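PDB 4A9X: PHOX from Pseudomonas fluorescens, which is an alkaline phosphatase that probably hydrolyses phosphate monoesters at a site holding a mu-oxo-diiron unit and calcium ions. Local coordinates for residues D384-I389 and C400-N405; G39-K44 and E61-D66; K183-T188 and L277-D282; G351-D356 and S376-T381. One frame throughout, in Å; residues are numbered along the deposited sequence.

The four contacts illustrate how chemistry follows place in a fold. Contact 1 is buried, its centre about 11 Å from the centre of the chain, and combines strand pairing with charge: metals, a carboxylate and a guanidinium meet around a bound nucleotide analogue. Contact 2, also buried but about 21 Å out, joins two loops chiefly through backbone hydrogen bonds. Contacts 3 and 4 are partly buried, nearer the surface. Contact 3 reaches the opposite outer strand of the nine-stranded sheet of contact 1, yet there a leucine packs on a turn without a direct hydrogen bond. Contact 4 is plain aliphatic packing; its segment 376-381 adjoins contact 1 in sequence. Contacts 2 and 4 lie on opposite sides of the chain's centre.

Contact 1: D384-I389 and C400-N405. With CA (calcium ion), chain F; ACP (phosphomethylphosphonic acid adenylate ester), chain D; FEO (mu-oxo-diiron), chain H.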
loop_
_atom_site.group_PDB
_atom_site.type_symbol
_atom_site.label_atom_id
_atom_site.label_comp_id
_atom_site.label_asym_id
_atom_site.label_seq_id
_atom_site.Cartn_x
_atom_site.Cartn_y
_atom_site.Cartn_z
ATOM N N ASP A 384 -15.400 -2.052 3.810
ATOM C CA ASP A 384 -14.664 -2.680 4.892
ATOM C C ASP A 384 -13.155 -2.591 4.672
ATOM O O ASP A 384 -12.486 -3.614 4.524
ATOM C CB ASP A 384 -15.147 -4.139 5.098
ATOM C CG ASP A 384 -16.484 -4.315 5.792
ATOM O OD1 ASP A 384 -17.081 -3.297 6.194
ATOM O OD2 ASP A 384 -16.866 -5.481 6.064
ATOM N N ARG A 385 -12.612 -1.347 4.706
ATOM C CA ARG A 385 -11.191 -1.026 4.581
ATOM C C ARG A 385 -10.547 -1.544 3.299
ATOM O O ARG A 385 -9.799 -2.521 3.320
ATOM C CB ARG A 385 -10.409 -1.520 5.796
ATOM C CG ARG A 385 -10.696 -0.739 7.063
ATOM C CD ARG A 385 -9.756 -1.126 8.171
ATOM N NE ARG A 385 -8.379 -0.867 7.796
ATOM C CZ ARG A 385 -7.317 -1.417 8.380
ATOM N NH1 ARG A 385 -7.469 -2.306 9.360
ATOM N NH2 ARG A 385 -6.093 -1.104 7.971
ATOM N N PRO A 386 -10.786 -0.878 2.171
ATOM C CA PRO A 386 -10.134 -1.306 0.928
ATOM C C PRO A 386 -8.620 -1.157 1.032
ATOM O O PRO A 386 -8.149 -0.058 1.304
ATOM C CB PRO A 386 -10.702 -0.364 -0.135
ATOM C CG PRO A 386 -11.837 0.319 0.476
ATOM C CD PRO A 386 -11.637 0.302 1.966
ATOM N N GLU A 387 -7.868 -2.255 0.889
ATOM C CA GLU A 387 -6.407 -2.164 0.924
ATOM C C GLU A 387 -5.866 -2.366 -0.497
ATOM O O GLU A 387 -6.152 -1.494 -1.317
ATOM C CB GLU A 387 -5.757 -3.022 2.024
ATOM C CG GLU A 387 -6.046 -2.464 3.418
ATOM C CD GLU A 387 -5.053 -2.828 4.509
ATOM O OE1 GLU A 387 -4.179 -2.001 4.864
ATOM O OE2 GLU A 387 -5.165 -3.957 5.030
ATOM N N TRP A 388 -5.098 -3.434 -0.825
ATOM C CA TRP A 388 -4.533 -3.503 -2.165
ATOM C C TRP A 388 -5.492 -3.938 -3.236
ATOM O O TRP A 388 -6.360 -4.780 -3.013
ATOM C CB TRP A 388 -3.315 -4.414 -2.235
ATOM C CG TRP A 388 -2.096 -3.946 -1.493
ATOM C CD1 TRP A 388 -2.053 -3.429 -0.237
ATOM C CD2 TRP A 388 -0.734 -4.237 -1.849
ATOM N NE1 TRP A 388 -0.746 -3.292 0.172
ATOM C CE2 TRP A 388 0.071 -3.884 -0.747
ATOM C CE3 TRP A 388 -0.126 -4.814 -2.969
ATOM C CZ2 TRP A 388 1.476 -3.999 -0.776
ATOM C CZ3 TRP A 388 1.254 -4.988 -2.975
ATOM C CH2 TRP A 388 2.043 -4.522 -1.915
ATOM N N ILE A 389 -5.288 -3.403 -4.421
ATOM C CA ILE A 389 -5.981 -3.786 -5.629
ATOM C C ILE A 389 -4.978 -4.349 -6.648
ATOM O O ILE A 389 -3.861 -3.810 -6.771
ATOM C CB ILE A 389 -6.712 -2.558 -6.223
ATOM C CG1 ILE A 389 -7.700 -1.975 -5.201
ATOM C CG2 ILE A 389 -7.430 -2.970 -7.501
ATOM C CD1 ILE A 389 -8.418 -0.704 -5.665
ATOM N N CYS A 400 -9.602 -6.833 -4.881
ATOM C CA CYS A 400 -9.374 -5.839 -3.841
ATOM C C CYS A 400 -9.565 -6.461 -2.446
ATOM O O CYS A 400 -10.622 -7.059 -2.177
ATOM C CB CYS A 400 -10.354 -4.700 -4.051
ATOM S SG CYS A 400 -10.180 -3.345 -2.889
ATOM N N THR A 401 -8.616 -6.232 -1.531
ATOM C CA THR A 401 -8.791 -6.748 -0.189
ATOM C C THR A 401 -9.653 -5.753 0.629
ATOM O O THR A 401 -9.530 -4.538 0.472
ATOM C CB THR A 401 -7.460 -6.961 0.531
ATOM O OG1 THR A 401 -6.678 -5.793 0.380
ATOM C CG2 THR A 401 -6.695 -8.131 0.014
ATOM N N LEU A 402 -10.498 -6.289 1.516
ATOM C CA LEU A 402 -11.280 -5.506 2.471
ATOM C C LEU A 402 -10.789 -6.147 3.749
ATOM O O LEU A 402 -11.133 -7.288 4.033
ATOM C CB LEU A 402 -12.757 -5.707 2.171
ATOM C CG LEU A 402 -13.187 -5.179 0.783
ATOM C CD1 LEU A 402 -14.606 -5.619 0.448
ATOM C CD2 LEU A 402 -13.098 -3.671 0.717
ATOM N N THR A 403 -9.798 -5.527 4.382
ATOM C CA THR A 403 -9.016 -6.172 5.433
ATOM C C THR A 403 -9.795 -6.540 6.661
ATOM O O THR A 403 -9.604 -7.612 7.208
ATOM C CB THR A 403 -7.721 -5.400 5.728
ATOM O OG1 THR A 403 -6.747 -6.308 6.222
ATOM C CG2 THR A 403 -7.893 -4.230 6.714
ATOM N N ASN A 404 -10.620 -5.644 7.124
ATOM C CA ASN A 404 -11.487 -5.893 8.291
ATOM C C ASN A 404 -12.387 -4.670 8.502
ATOM O O ASN A 404 -12.248 -3.687 7.794
ATOM C CB ASN A 404 -10.693 -6.226 9.560
ATOM C CG ASN A 404 -9.549 -5.337 9.826
ATOM O OD1 ASN A 404 -9.720 -4.133 10.012
ATOM N ND2 ASN A 404 -8.376 -5.904 9.898
ATOM N N ASN A 405 -13.328 -4.747 9.432
ATOM C CA ASN A 405 -14.175 -3.602 9.784
ATOM C C ASN A 405 -14.983 -3.920 11.019
ATOM O O ASN A 405 -16.162 -4.308 10.935
ATOM C CB ASN A 405 -15.118 -3.104 8.669
ATOM C CG ASN A 405 -15.851 -1.810 9.028
ATOM O OD1 ASN A 405 -15.654 -1.221 10.099
ATOM N ND2 ASN A 405 -16.732 -1.339 8.150
HETATM CA CA CA F . -3.305 -3.443 6.955
HETATM P PG ACP D . -2.107 -0.296 7.603
HETATM O O1G ACP D . -1.766 -1.727 7.320
HETATM O O2G ACP D . -0.929 0.657 7.285
HETATM O O3G ACP D . -3.373 0.158 6.845
HETATM P PB ACP D . -3.047 -1.460 9.984
HETATM O O1B ACP D . -3.967 -2.325 9.127
HETATM O O2B ACP D . -1.971 -2.169 10.872
HETATM C C3B ACP D . -2.493 -0.060 9.251
HETATM P PA ACP D . -4.006 -0.675 12.657
HETATM O O1A ACP D . -2.911 0.285 12.942
HETATM O O2A ACP D . -4.160 -1.887 13.562
HETATM O O3A ACP D . -4.120 -1.174 11.137
HETATM O "O5'" ACP D . -5.508 -0.017 12.931
HETATM C "C5'" ACP D . -6.732 -0.440 12.293
HETATM C "C4'" ACP D . -7.333 0.692 11.489
HETATM O "O4'" ACP D . -7.781 1.743 12.374
HETATM C "C3'" ACP D . -6.447 1.376 10.448
HETATM O "O3'" ACP D . -7.241 1.823 9.354
HETATM C "C2'" ACP D . -5.882 2.567 11.215
HETATM O "O2'" ACP D . -5.533 3.636 10.340
HETATM C "C1'" ACP D . -7.077 2.942 12.102
HETATM N N9 ACP D . -6.732 3.547 13.384
HETATM C C8 ACP D . -5.671 3.237 14.193
HETATM N N7 ACP D . -5.638 3.911 15.315
HETATM C C5 ACP D . -6.759 4.724 15.244
HETATM C C6 ACP D . -7.288 5.696 16.121
HETATM N N6 ACP D . -6.674 6.103 17.238
HETATM N N1 ACP D . -8.434 6.312 15.758
HETATM C C2 ACP D . -8.983 6.004 14.576
HETATM N N3 ACP D . -8.566 5.120 13.661
HETATM C C4 ACP D . -7.446 4.507 14.060
HETATM FE FE1 FEO H . -0.393 0.949 4.995
HETATM FE FE2 FEO H . -3.633 0.084 4.730
HETATM O O FEO H . -1.776 -0.358 4.692
HETATM O O HOH W 1 -5.663 -4.443 10.495
HETATM O O HOH W 2 -4.843 -5.276 7.725
HETATM O O HOH W 3 0.881 -0.935 4.991
#
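The antiparallel hairpin of strands 386-391 and 398-402 reaches the metal site; its register slips by one between Pro386-Leu402 and Ile389-Cys400, a beta bulge, and Glu387 N bonds to Thr401 O (2.9 Å). Glu387 OE1 binds one iron at 2.2 Å, shared with Glu273 and Asp292, while OE1 and OE2 bind a calcium ion shared with Asp479 and with O1G and O1B of the nucleotide analogue. Arg385 runs side by side with Asn404, its chain bent at CG-CD (chi3 60°): Thr403 CG2 sits over the centre of one guanidinium face, the ligand's O3' over the opposite face, toward its rim. Arg385 NH2 donates almost straight (176°) to ligand O1B at 2.7 Å, and Arg385 NH1 reaches Asn404 OD1 at 3.0 Å. A leucine here would probably cost O1B its charged donor, leave Asn404 OD1 without the NH1 bond and remove the salt bridge from NE to Asp292. Thr403, Asn404 and Asp292 would together tend to hold the guanidinium's rotation, facing a phosphoryl oxygen that calcium would polarise.

Contact 2: G39-K44 and E61-D66; sequences GQPLHK and EVQFGD
The backbones of Gly39-His43 and Val62-Gly65 run roughly antiparallel, 145° apart end to end, and meet in a single bridge at Pro41 and Gln63. Three bonds stitch them together: Gly39 N to Phe64 O at 2.9 Å, Phe64 N to Gln40 O at 2.8 Å, and Leu42 N to Val62 O at 3.0 Å. The last acceptor has a second partner, a water that donates to Val62 O and accepts from His43 N, which ties the next residue to the same carbonyl. The two segments belong to the connection that carries the chain from strand 30-37 to strand 68-75, between two four-stranded antiparallel sheets consistent with blades of a beta-propeller. Side chains pack around this seam. Gln63, with CG beside its own backbone N (chi1 -77°), passes extended alongside the Gly39 carbonyl and Pro41 CA, and its CG lies 3.4 Å from Gly39 O; its NE2 then bonds to Pro47 O. An alanine in its place would probably open a gap beside Gly39 O and Pro41 and leave Pro47 O without that donor. Next to it, Phe64 CB rests against Gln40 CB (4.1 Å), while the Phe64 ring leads away from the 39-44 segment. At the far end Val62 CB meets the edge of the His43 imidazole, 4.0 Å from CD2, and the Leu42 side chain also touches Phe133 and Ile122.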
loop_
_atom_site.group_PDB
_atom_site.type_symbol
_atom_site.label_atom_id
_atom_site.label_comp_id
_atom_site.label_asym_id
_atom_site.label_seq_id
_atom_site.Cartn_x
_atom_site.Cartn_y
_atom_site.Cartn_z
ATOM N N GLY A 39 18.263 0.596 7.439
ATOM C CA GLY A 39 19.560 1.093 7.873
ATOM C C GLY A 39 20.730 0.812 6.955
ATOM O O GLY A 39 21.831 1.311 7.199
ATOM N N GLN A 40 20.504 0.063 5.871
ATOM C CA GLN A 40 21.586 -0.254 4.946
ATOM C C GLN A 40 22.068 1.011 4.211
ATOM O O GLN A 40 21.250 1.590 3.473
ATOM C CB GLN A 40 21.126 -1.303 3.923
ATOM C CG GLN A 40 22.170 -1.655 2.827
ATOM C CD GLN A 40 23.464 -2.189 3.383
ATOM O OE1 GLN A 40 23.478 -3.130 4.181
ATOM N NE2 GLN A 40 24.592 -1.627 2.953
ATOM N N PRO A 41 23.357 1.458 4.359
ATOM C CA PRO A 41 23.795 2.649 3.585
ATOM C C PRO A 41 23.701 2.353 2.088
ATOM O O PRO A 41 24.021 1.255 1.654
ATOM C CB PRO A 41 25.249 2.881 4.030
ATOM C CG PRO A 41 25.664 1.624 4.714
ATOM C CD PRO A 41 24.443 0.939 5.224
ATOM N N LEU A 42 23.204 3.310 1.317
ATOM C CA LEU A 42 23.008 3.117 -0.119
ATOM C C LEU A 42 24.203 3.502 -0.979
ATOM O O LEU A 42 24.348 3.032 -2.112
ATOM C CB LEU A 42 21.784 3.927 -0.579
ATOM C CG LEU A 42 20.406 3.489 -0.090
ATOM C CD1 LEU A 42 19.341 4.115 -0.933
ATOM C CD2 LEU A 42 20.213 1.958 -0.141
ATOM N N HIS A 43 25.015 4.409 -0.477
ATOM C CA HIS A 43 26.093 4.987 -1.248
ATOM C C HIS A 43 27.441 4.513 -0.807
ATOM O O HIS A 43 27.600 3.946 0.281
ATOM C CB HIS A 43 25.978 6.496 -1.185
ATOM C CG HIS A 43 24.626 6.982 -1.600
ATOM N ND1 HIS A 43 24.111 6.670 -2.828
ATOM C CD2 HIS A 43 23.714 7.707 -0.915
ATOM C CE1 HIS A 43 22.940 7.280 -2.895
ATOM N NE2 HIS A 43 22.627 7.855 -1.743
ATOM N N LYS A 44 28.403 4.688 -1.701
ATOM C CA LYS A 44 29.793 4.252 -1.514
ATOM C C LYS A 44 30.348 4.883 -0.246
ATOM O O LYS A 44 30.215 6.094 -0.069
ATOM C CB LYS A 44 30.631 4.651 -2.742
ATOM C CG LYS A 44 32.097 4.220 -2.670
ATOM C CD LYS A 44 32.822 4.450 -3.999
ATOM C CE LYS A 44 34.283 4.066 -3.950
ATOM N NZ LYS A 44 34.494 2.591 -3.866
ATOM N N GLU A 61 19.050 9.682 6.032
ATOM C CA GLU A 61 18.658 10.205 4.722
ATOM C C GLU A 61 19.471 9.542 3.602
ATOM O O GLU A 61 19.110 9.723 2.448
ATOM C CB GLU A 61 18.771 11.755 4.672
ATOM C CG GLU A 61 17.790 12.472 5.588
ATOM C CD GLU A 61 18.056 13.939 5.862
ATOM O OE1 GLU A 61 19.060 14.489 5.356
ATOM O OE2 GLU A 61 17.282 14.526 6.651
ATOM N N VAL A 62 20.565 8.784 3.916
ATOM C CA VAL A 62 21.391 8.091 2.919
ATOM C C VAL A 62 21.384 6.576 3.177
ATOM O O VAL A 62 22.209 5.855 2.630
ATOM C CB VAL A 62 22.832 8.679 2.858
ATOM C CG1 VAL A 62 22.801 10.153 2.458
ATOM C CG2 VAL A 62 23.616 8.488 4.163
ATOM N N GLN A 63 20.428 6.090 4.010
ATOM C CA GLN A 63 20.317 4.680 4.363
ATOM C C GLN A 63 18.905 4.209 4.040
ATOM O O GLN A 63 17.966 5.004 4.123
ATOM C CB GLN A 63 20.556 4.491 5.857
ATOM C CG GLN A 63 22.005 4.544 6.327
ATOM C CD GLN A 63 22.136 4.733 7.830
ATOM O OE1 GLN A 63 21.248 5.241 8.526
ATOM N NE2 GLN A 63 23.269 4.340 8.385
ATOM N N PHE A 64 18.750 2.885 3.770
ATOM C CA PHE A 64 17.464 2.253 3.457
ATOM C C PHE A 64 16.478 2.598 4.584
ATOM O O PHE A 64 16.828 2.471 5.751
ATOM C CB PHE A 64 17.618 0.730 3.295
ATOM C CG PHE A 64 16.390 0.042 2.752
ATOM C CD1 PHE A 64 16.082 0.103 1.401
ATOM C CD2 PHE A 64 15.653 -0.825 3.543
ATOM C CE1 PHE A 64 14.972 -0.571 0.895
ATOM C CE2 PHE A 64 14.538 -1.472 3.045
ATOM C CZ PHE A 64 14.199 -1.342 1.724
ATOM N N GLY A 65 15.308 3.086 4.222
ATOM C CA GLY A 65 14.297 3.504 5.194
ATOM C C GLY A 65 13.725 2.380 6.030
ATOM O O GLY A 65 14.099 1.219 5.859
ATOM N N ASP A 66 12.854 2.738 6.980
ATOM C CA ASP A 66 12.251 1.777 7.900
ATOM C C ASP A 66 10.919 1.236 7.350
ATOM O O ASP A 66 10.416 1.717 6.343
ATOM C CB ASP A 66 12.036 2.428 9.267
ATOM C CG ASP A 66 12.052 1.474 10.451
ATOM O OD1 ASP A 66 12.041 0.221 10.226
ATOM O OD2 ASP A 66 11.983 1.952 11.581
HETATM O O HOH W 4 24.852 5.743 1.955
#

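Contact 3: K183-T188 and L277-D282; sequences KTPWGT and LAETDD
Leu277 is the side chain round which this contact is built, pressing its isobutyl group against the turn that follows Lys183. Its CG lies 3.6 Å from Lys183 O, while CD1, turned off from that carbonyl, meets Pro185 CD at 4.1 Å. The same methyl comes within 4.2 Å of Trp186 CH2. Pro185, whose CB is directed toward the 277-282 segment, crosses Leu277 at a slant and offers CD as the touching atom; its CG also has Glu279 OE2 nearby, but Glu279 was modelled in two conformers, so that approach is doubtful. The turn is a type I beta turn from Thr184 to Gly187, closed by Gly187 N to Thr184 O (3.2 Å), and it connects strand 178-183, outermost in a six-stranded mixed sheet, with strand 189-193. Leu277 belongs to strand 276-279, itself outermost in the nine-stranded sheet, and the contact joins these two sheets. Thr184 CB lies 3.4 Å above the centre of one face of the Trp186 ring, and Trp186 NE1 bonds to Glu251; both are likely to limit the turning of the indole. No direct hydrogen bond crosses the contact, but one water accepts from both Lys183 N and Leu277 N, at 3.3 and 3.1 Å.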
loop_
_atom_site.group_PDB
_atom_site.type_symbol
_atom_site.label_atom_id
_atom_site.label_comp_id
_atom_site.label_asym_id
_atom_site.label_seq_id
_atom_site.Cartn_x
_atom_site.Cartn_y
_atom_site.Cartn_z
ATOM N N LYS A 183 3.022 0.470 -10.776
ATOM C CA LYS A 183 4.069 0.355 -11.763
ATOM C C LYS A 183 3.397 0.727 -13.088
ATOM O O LYS A 183 2.453 0.050 -13.483
ATOM C CB LYS A 183 4.632 -1.063 -11.819
ATOM C CG LYS A 183 5.802 -1.183 -12.788
ATOM C CD LYS A 183 6.413 -2.589 -12.802
ATOM C CE LYS A 183 7.425 -2.718 -13.925
ATOM N NZ LYS A 183 7.956 -4.101 -14.079
ATOM N N THR A 184 3.867 1.804 -13.751
ATOM C CA THR A 184 3.280 2.268 -15.016
ATOM C C THR A 184 3.894 1.576 -16.202
ATOM O O THR A 184 5.104 1.325 -16.231
ATOM C CB THR A 184 3.402 3.795 -15.200
ATOM O OG1 THR A 184 4.750 4.177 -15.499
ATOM C CG2 THR A 184 2.871 4.587 -13.993
ATOM N N PRO A 185 3.115 1.455 -17.282
ATOM C CA PRO A 185 3.672 0.894 -18.520
ATOM C C PRO A 185 4.675 1.826 -19.247
ATOM O O PRO A 185 5.343 1.368 -20.171
ATOM C CB PRO A 185 2.428 0.586 -19.342
ATOM C CG PRO A 185 1.410 1.469 -18.868
ATOM C CD PRO A 185 1.673 1.722 -17.411
ATOM N N TRP A 186 4.820 3.102 -18.794
ATOM C CA TRP A 186 5.773 4.101 -19.299
ATOM C C TRP A 186 7.053 4.223 -18.403
ATOM O O TRP A 186 7.729 5.262 -18.447
ATOM C CB TRP A 186 5.095 5.481 -19.574
ATOM C CG TRP A 186 4.325 6.098 -18.440
ATOM C CD1 TRP A 186 4.776 7.034 -17.551
ATOM C CD2 TRP A 186 2.940 5.888 -18.132
ATOM N NE1 TRP A 186 3.769 7.380 -16.680
ATOM C CE2 TRP A 186 2.638 6.675 -17.000
ATOM C CE3 TRP A 186 1.922 5.097 -18.697
ATOM C CZ2 TRP A 186 1.386 6.648 -16.389
ATOM C CZ3 TRP A 186 0.684 5.064 -18.085
ATOM C CH2 TRP A 186 0.425 5.820 -16.942
ATOM N N GLY A 187 7.337 3.188 -17.577
ATOM C CA GLY A 187 8.539 3.059 -16.766
ATOM C C GLY A 187 8.653 3.969 -15.559
ATOM O O GLY A 187 9.760 4.357 -15.172
ATOM N N THR A 188 7.528 4.271 -14.926
ATOM C CA THR A 188 7.512 5.112 -13.717
ATOM C C THR A 188 6.849 4.380 -12.572
ATOM O O THR A 188 6.107 3.417 -12.780
ATOM C CB THR A 188 6.902 6.481 -13.963
ATOM O OG1 THR A 188 5.517 6.348 -14.249
ATOM C CG2 THR A 188 7.626 7.257 -15.066
ATOM N N LEU A 277 -2.641 -0.457 -12.089
ATOM C CA LEU A 277 -2.746 -0.010 -13.476
ATOM C C LEU A 277 -3.519 -0.960 -14.361
ATOM O O LEU A 277 -3.336 -2.168 -14.300
ATOM C CB LEU A 277 -1.365 0.233 -14.073
ATOM C CG LEU A 277 -0.781 1.622 -13.881
ATOM C CD1 LEU A 277 -1.394 2.628 -14.853
ATOM C CD2 LEU A 277 -0.907 2.104 -12.462
ATOM N N ALA A 278 -4.309 -0.372 -15.280
ATOM C CA ALA A 278 -5.029 -1.063 -16.315
ATOM C C ALA A 278 -5.036 -0.154 -17.562
ATOM O O ALA A 278 -4.378 0.892 -17.555
ATOM C CB ALA A 278 -6.425 -1.376 -15.835
ATOM N N GLU A 279 -5.708 -0.590 -18.634
ATOM C CA GLU A 279 -5.779 0.146 -19.896
ATOM C C GLU A 279 -7.138 -0.054 -20.536
ATOM O O GLU A 279 -7.595 -1.184 -20.636
ATOM C CB GLU A 279 -4.685 -0.340 -20.877
ATOM C CG GLU A 279 -3.286 -0.219 -20.310
ATOM C CD GLU A 279 -2.105 -0.541 -21.203
ATOM O OE1 GLU A 279 -2.196 -0.331 -22.435
ATOM O OE2 GLU A 279 -1.075 -0.996 -20.654
ATOM N N THR A 280 -7.773 1.028 -21.002
ATOM C CA THR A 280 -9.063 0.890 -21.670
ATOM C C THR A 280 -8.849 0.242 -23.049
ATOM O O THR A 280 -7.727 0.217 -23.558
ATOM C CB THR A 280 -9.724 2.243 -21.867
ATOM O OG1 THR A 280 -8.947 3.039 -22.758
ATOM C CG2 THR A 280 -9.962 2.969 -20.558
ATOM N N ASP A 281 -9.913 -0.252 -23.660
ATOM C CA ASP A 281 -9.814 -0.811 -24.996
ATOM C C ASP A 281 -9.332 0.269 -25.982
ATOM O O ASP A 281 -8.553 -0.060 -26.886
ATOM C CB ASP A 281 -11.129 -1.428 -25.447
ATOM C CG ASP A 281 -11.476 -2.736 -24.740
ATOM O OD1 ASP A 281 -10.701 -3.160 -23.832
ATOM O OD2 ASP A 281 -12.522 -3.322 -25.072
ATOM N N ASP A 282 -9.649 1.550 -25.761
ATOM C CA ASP A 282 -9.095 2.590 -26.655
ATOM C C ASP A 282 -7.724 3.139 -26.237
ATOM O O ASP A 282 -7.333 4.183 -26.747
ATOM C CB ASP A 282 -10.101 3.709 -27.002
ATOM C CG ASP A 282 -10.448 4.703 -25.917
ATOM O OD1 ASP A 282 -10.008 4.509 -24.762
ATOM O OD2 ASP A 282 -11.248 5.614 -26.193
HETATM O O HOH W 5 0.222 -1.172 -10.999
#

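Contact 4: G351-D356 and S376-T381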
loop_
_atom_site.group_PDB
_atom_site.type_symbol
_atom_site.label_atom_id
_atom_site.label_comp_id
_atom_site.label_asym_id
_atom_site.label_seq_id
_atom_site.Cartn_x
_atom_site.Cartn_y
_atom_site.Cartn_z
ATOM N N GLY A 351 -19.660 20.455 -11.075
ATOM C CA GLY A 351 -20.783 20.747 -11.957
ATOM C C GLY A 351 -21.688 19.552 -12.222
ATOM O O GLY A 351 -22.792 19.744 -12.743
ATOM N N LYS A 352 -21.242 18.295 -11.877
ATOM C CA LYS A 352 -22.026 17.067 -12.110
ATOM C C LYS A 352 -22.364 16.301 -10.829
ATOM O O LYS A 352 -21.673 16.419 -9.830
ATOM C CB LYS A 352 -21.237 16.130 -13.039
ATOM C CG LYS A 352 -21.118 16.637 -14.473
ATOM C CD LYS A 352 -20.436 15.603 -15.376
ATOM C CE LYS A 352 -20.422 16.020 -16.825
ATOM N NZ LYS A 352 -19.301 16.947 -17.118
ATOM N N ASN A 353 -23.433 15.491 -10.872
ATOM C CA ASN A 353 -23.880 14.660 -9.752
ATOM C C ASN A 353 -24.069 15.407 -8.431
ATOM O O ASN A 353 -23.873 14.823 -7.363
ATOM C CB ASN A 353 -22.937 13.470 -9.566
ATOM C CG ASN A 353 -22.773 12.660 -10.832
ATOM O OD1 ASN A 353 -23.757 12.321 -11.501
ATOM N ND2 ASN A 353 -21.541 12.290 -11.170
ATOM N N GLY A 354 -24.475 16.679 -8.494
ATOM C CA GLY A 354 -24.715 17.456 -7.279
ATOM C C GLY A 354 -23.456 17.921 -6.578
ATOM O O GLY A 354 -23.516 18.268 -5.396
ATOM N N ILE A 355 -22.312 17.944 -7.299
ATOM C CA ILE A 355 -21.005 18.428 -6.825
ATOM C C ILE A 355 -20.881 19.868 -7.346
ATOM O O ILE A 355 -20.526 20.072 -8.504
ATOM C CB ILE A 355 -19.804 17.569 -7.328
ATOM C CG1 ILE A 355 -19.909 16.086 -6.863
ATOM C CG2 ILE A 355 -18.487 18.194 -6.847
ATOM C CD1 ILE A 355 -18.866 15.146 -7.536
ATOM N N ASP A 356 -21.146 20.861 -6.478
ATOM C CA ASP A 356 -21.079 22.274 -6.849
ATOM C C ASP A 356 -20.990 23.145 -5.591
ATOM O O ASP A 356 -20.880 22.614 -4.483
ATOM C CB ASP A 356 -22.308 22.647 -7.711
ATOM C CG ASP A 356 -23.642 22.234 -7.126
ATOM O OD1 ASP A 356 -23.748 22.151 -5.878
ATOM O OD2 ASP A 356 -24.577 21.964 -7.914
ATOM N N SER A 376 -19.045 11.098 -1.028
ATOM C CA SER A 376 -20.222 10.984 -0.159
ATOM C C SER A 376 -21.411 11.687 -0.783
ATOM O O SER A 376 -22.518 11.144 -0.757
ATOM C CB SER A 376 -19.947 11.564 1.227
ATOM O OG SER A 376 -19.146 10.726 2.040
ATOM N N VAL A 377 -21.196 12.868 -1.380
ATOM C CA VAL A 377 -22.271 13.584 -2.066
ATOM C C VAL A 377 -22.933 12.713 -3.142
ATOM O O VAL A 377 -24.161 12.703 -3.219
ATOM C CB VAL A 377 -21.764 14.899 -2.691
ATOM C CG1 VAL A 377 -22.727 15.436 -3.756
ATOM C CG2 VAL A 377 -21.525 15.936 -1.618
ATOM N N VAL A 378 -22.123 12.013 -3.983
ATOM C CA VAL A 378 -22.635 11.169 -5.076
ATOM C C VAL A 378 -23.110 9.770 -4.627
ATOM O O VAL A 378 -23.591 9.002 -5.459
ATOM C CB VAL A 378 -21.658 11.091 -6.282
ATOM C CG1 VAL A 378 -21.257 12.477 -6.755
ATOM C CG2 VAL A 378 -20.419 10.247 -5.972
ATOM N N GLY A 379 -22.927 9.423 -3.354
ATOM C CA GLY A 379 -23.460 8.182 -2.793
ATOM C C GLY A 379 -22.651 6.928 -3.046
ATOM O O GLY A 379 -23.203 5.877 -3.388
ATOM N N ALA A 380 -21.350 7.019 -2.816
ATOM C CA ALA A 380 -20.457 5.887 -2.958
ATOM C C ALA A 380 -20.723 4.907 -1.816
ATOM O O ALA A 380 -21.110 5.329 -0.741
ATOM C CB ALA A 380 -19.019 6.366 -2.892
ATOM N N THR A 381 -20.467 3.628 -2.027
ATOM C CA THR A 381 -20.701 2.600 -1.015
ATOM C C THR A 381 -19.571 2.580 -0.024
ATOM O O THR A 381 -18.423 2.415 -0.420
ATOM C CB THR A 381 -20.851 1.233 -1.670
ATOM O OG1 THR A 381 -21.935 1.294 -2.587
ATOM C CG2 THR A 381 -21.149 0.122 -0.683
#
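Ile355 O accepts a 2.7 Å bond from Gly351 N, the shortest polar bond of this contact, and the Ile355 amide in turn gives its hydrogen to Lys352 O. The second bond closes a type I' beta turn from Lys352 to Ile355, in which Asn353 and Gly354 both adopt positive phi, and the first brackets it. The turn sits in the loop after strand 340-347 and packs on the C-terminal end of helix 371-377, where Gly379 N returns to Ser376 O in a Schellman motif. Val378, near the helix end, makes the closest contacts between side chains: its CG1 touches Asn353 CB at 3.4 Å and Ile355 CD1 at 3.7 Å. Ile355, with CG1 anti to its carbonyl carbon (chi1 -60°), extends its CD1 across this methyl at a slant. One residue back, Val377 swings CG1 opposite its own backbone N (chi1 162°), which lays the methyl over the turn's backbone, 3.4 Å from Gly354 O and 4.2 Å from Ile355 CG1. Polar groups here find their partners elsewhere: Gly354 O takes a bond from Ser359 OG, Asn353 ND2 gives one to Glu347 O, and Arg328 reaches Val378 O and Gly379 O. No hydrogen bond runs between the segments, so the fit rests on the shapes of methyl groups and turn, with each backbone braced by its own hydrogen bonds.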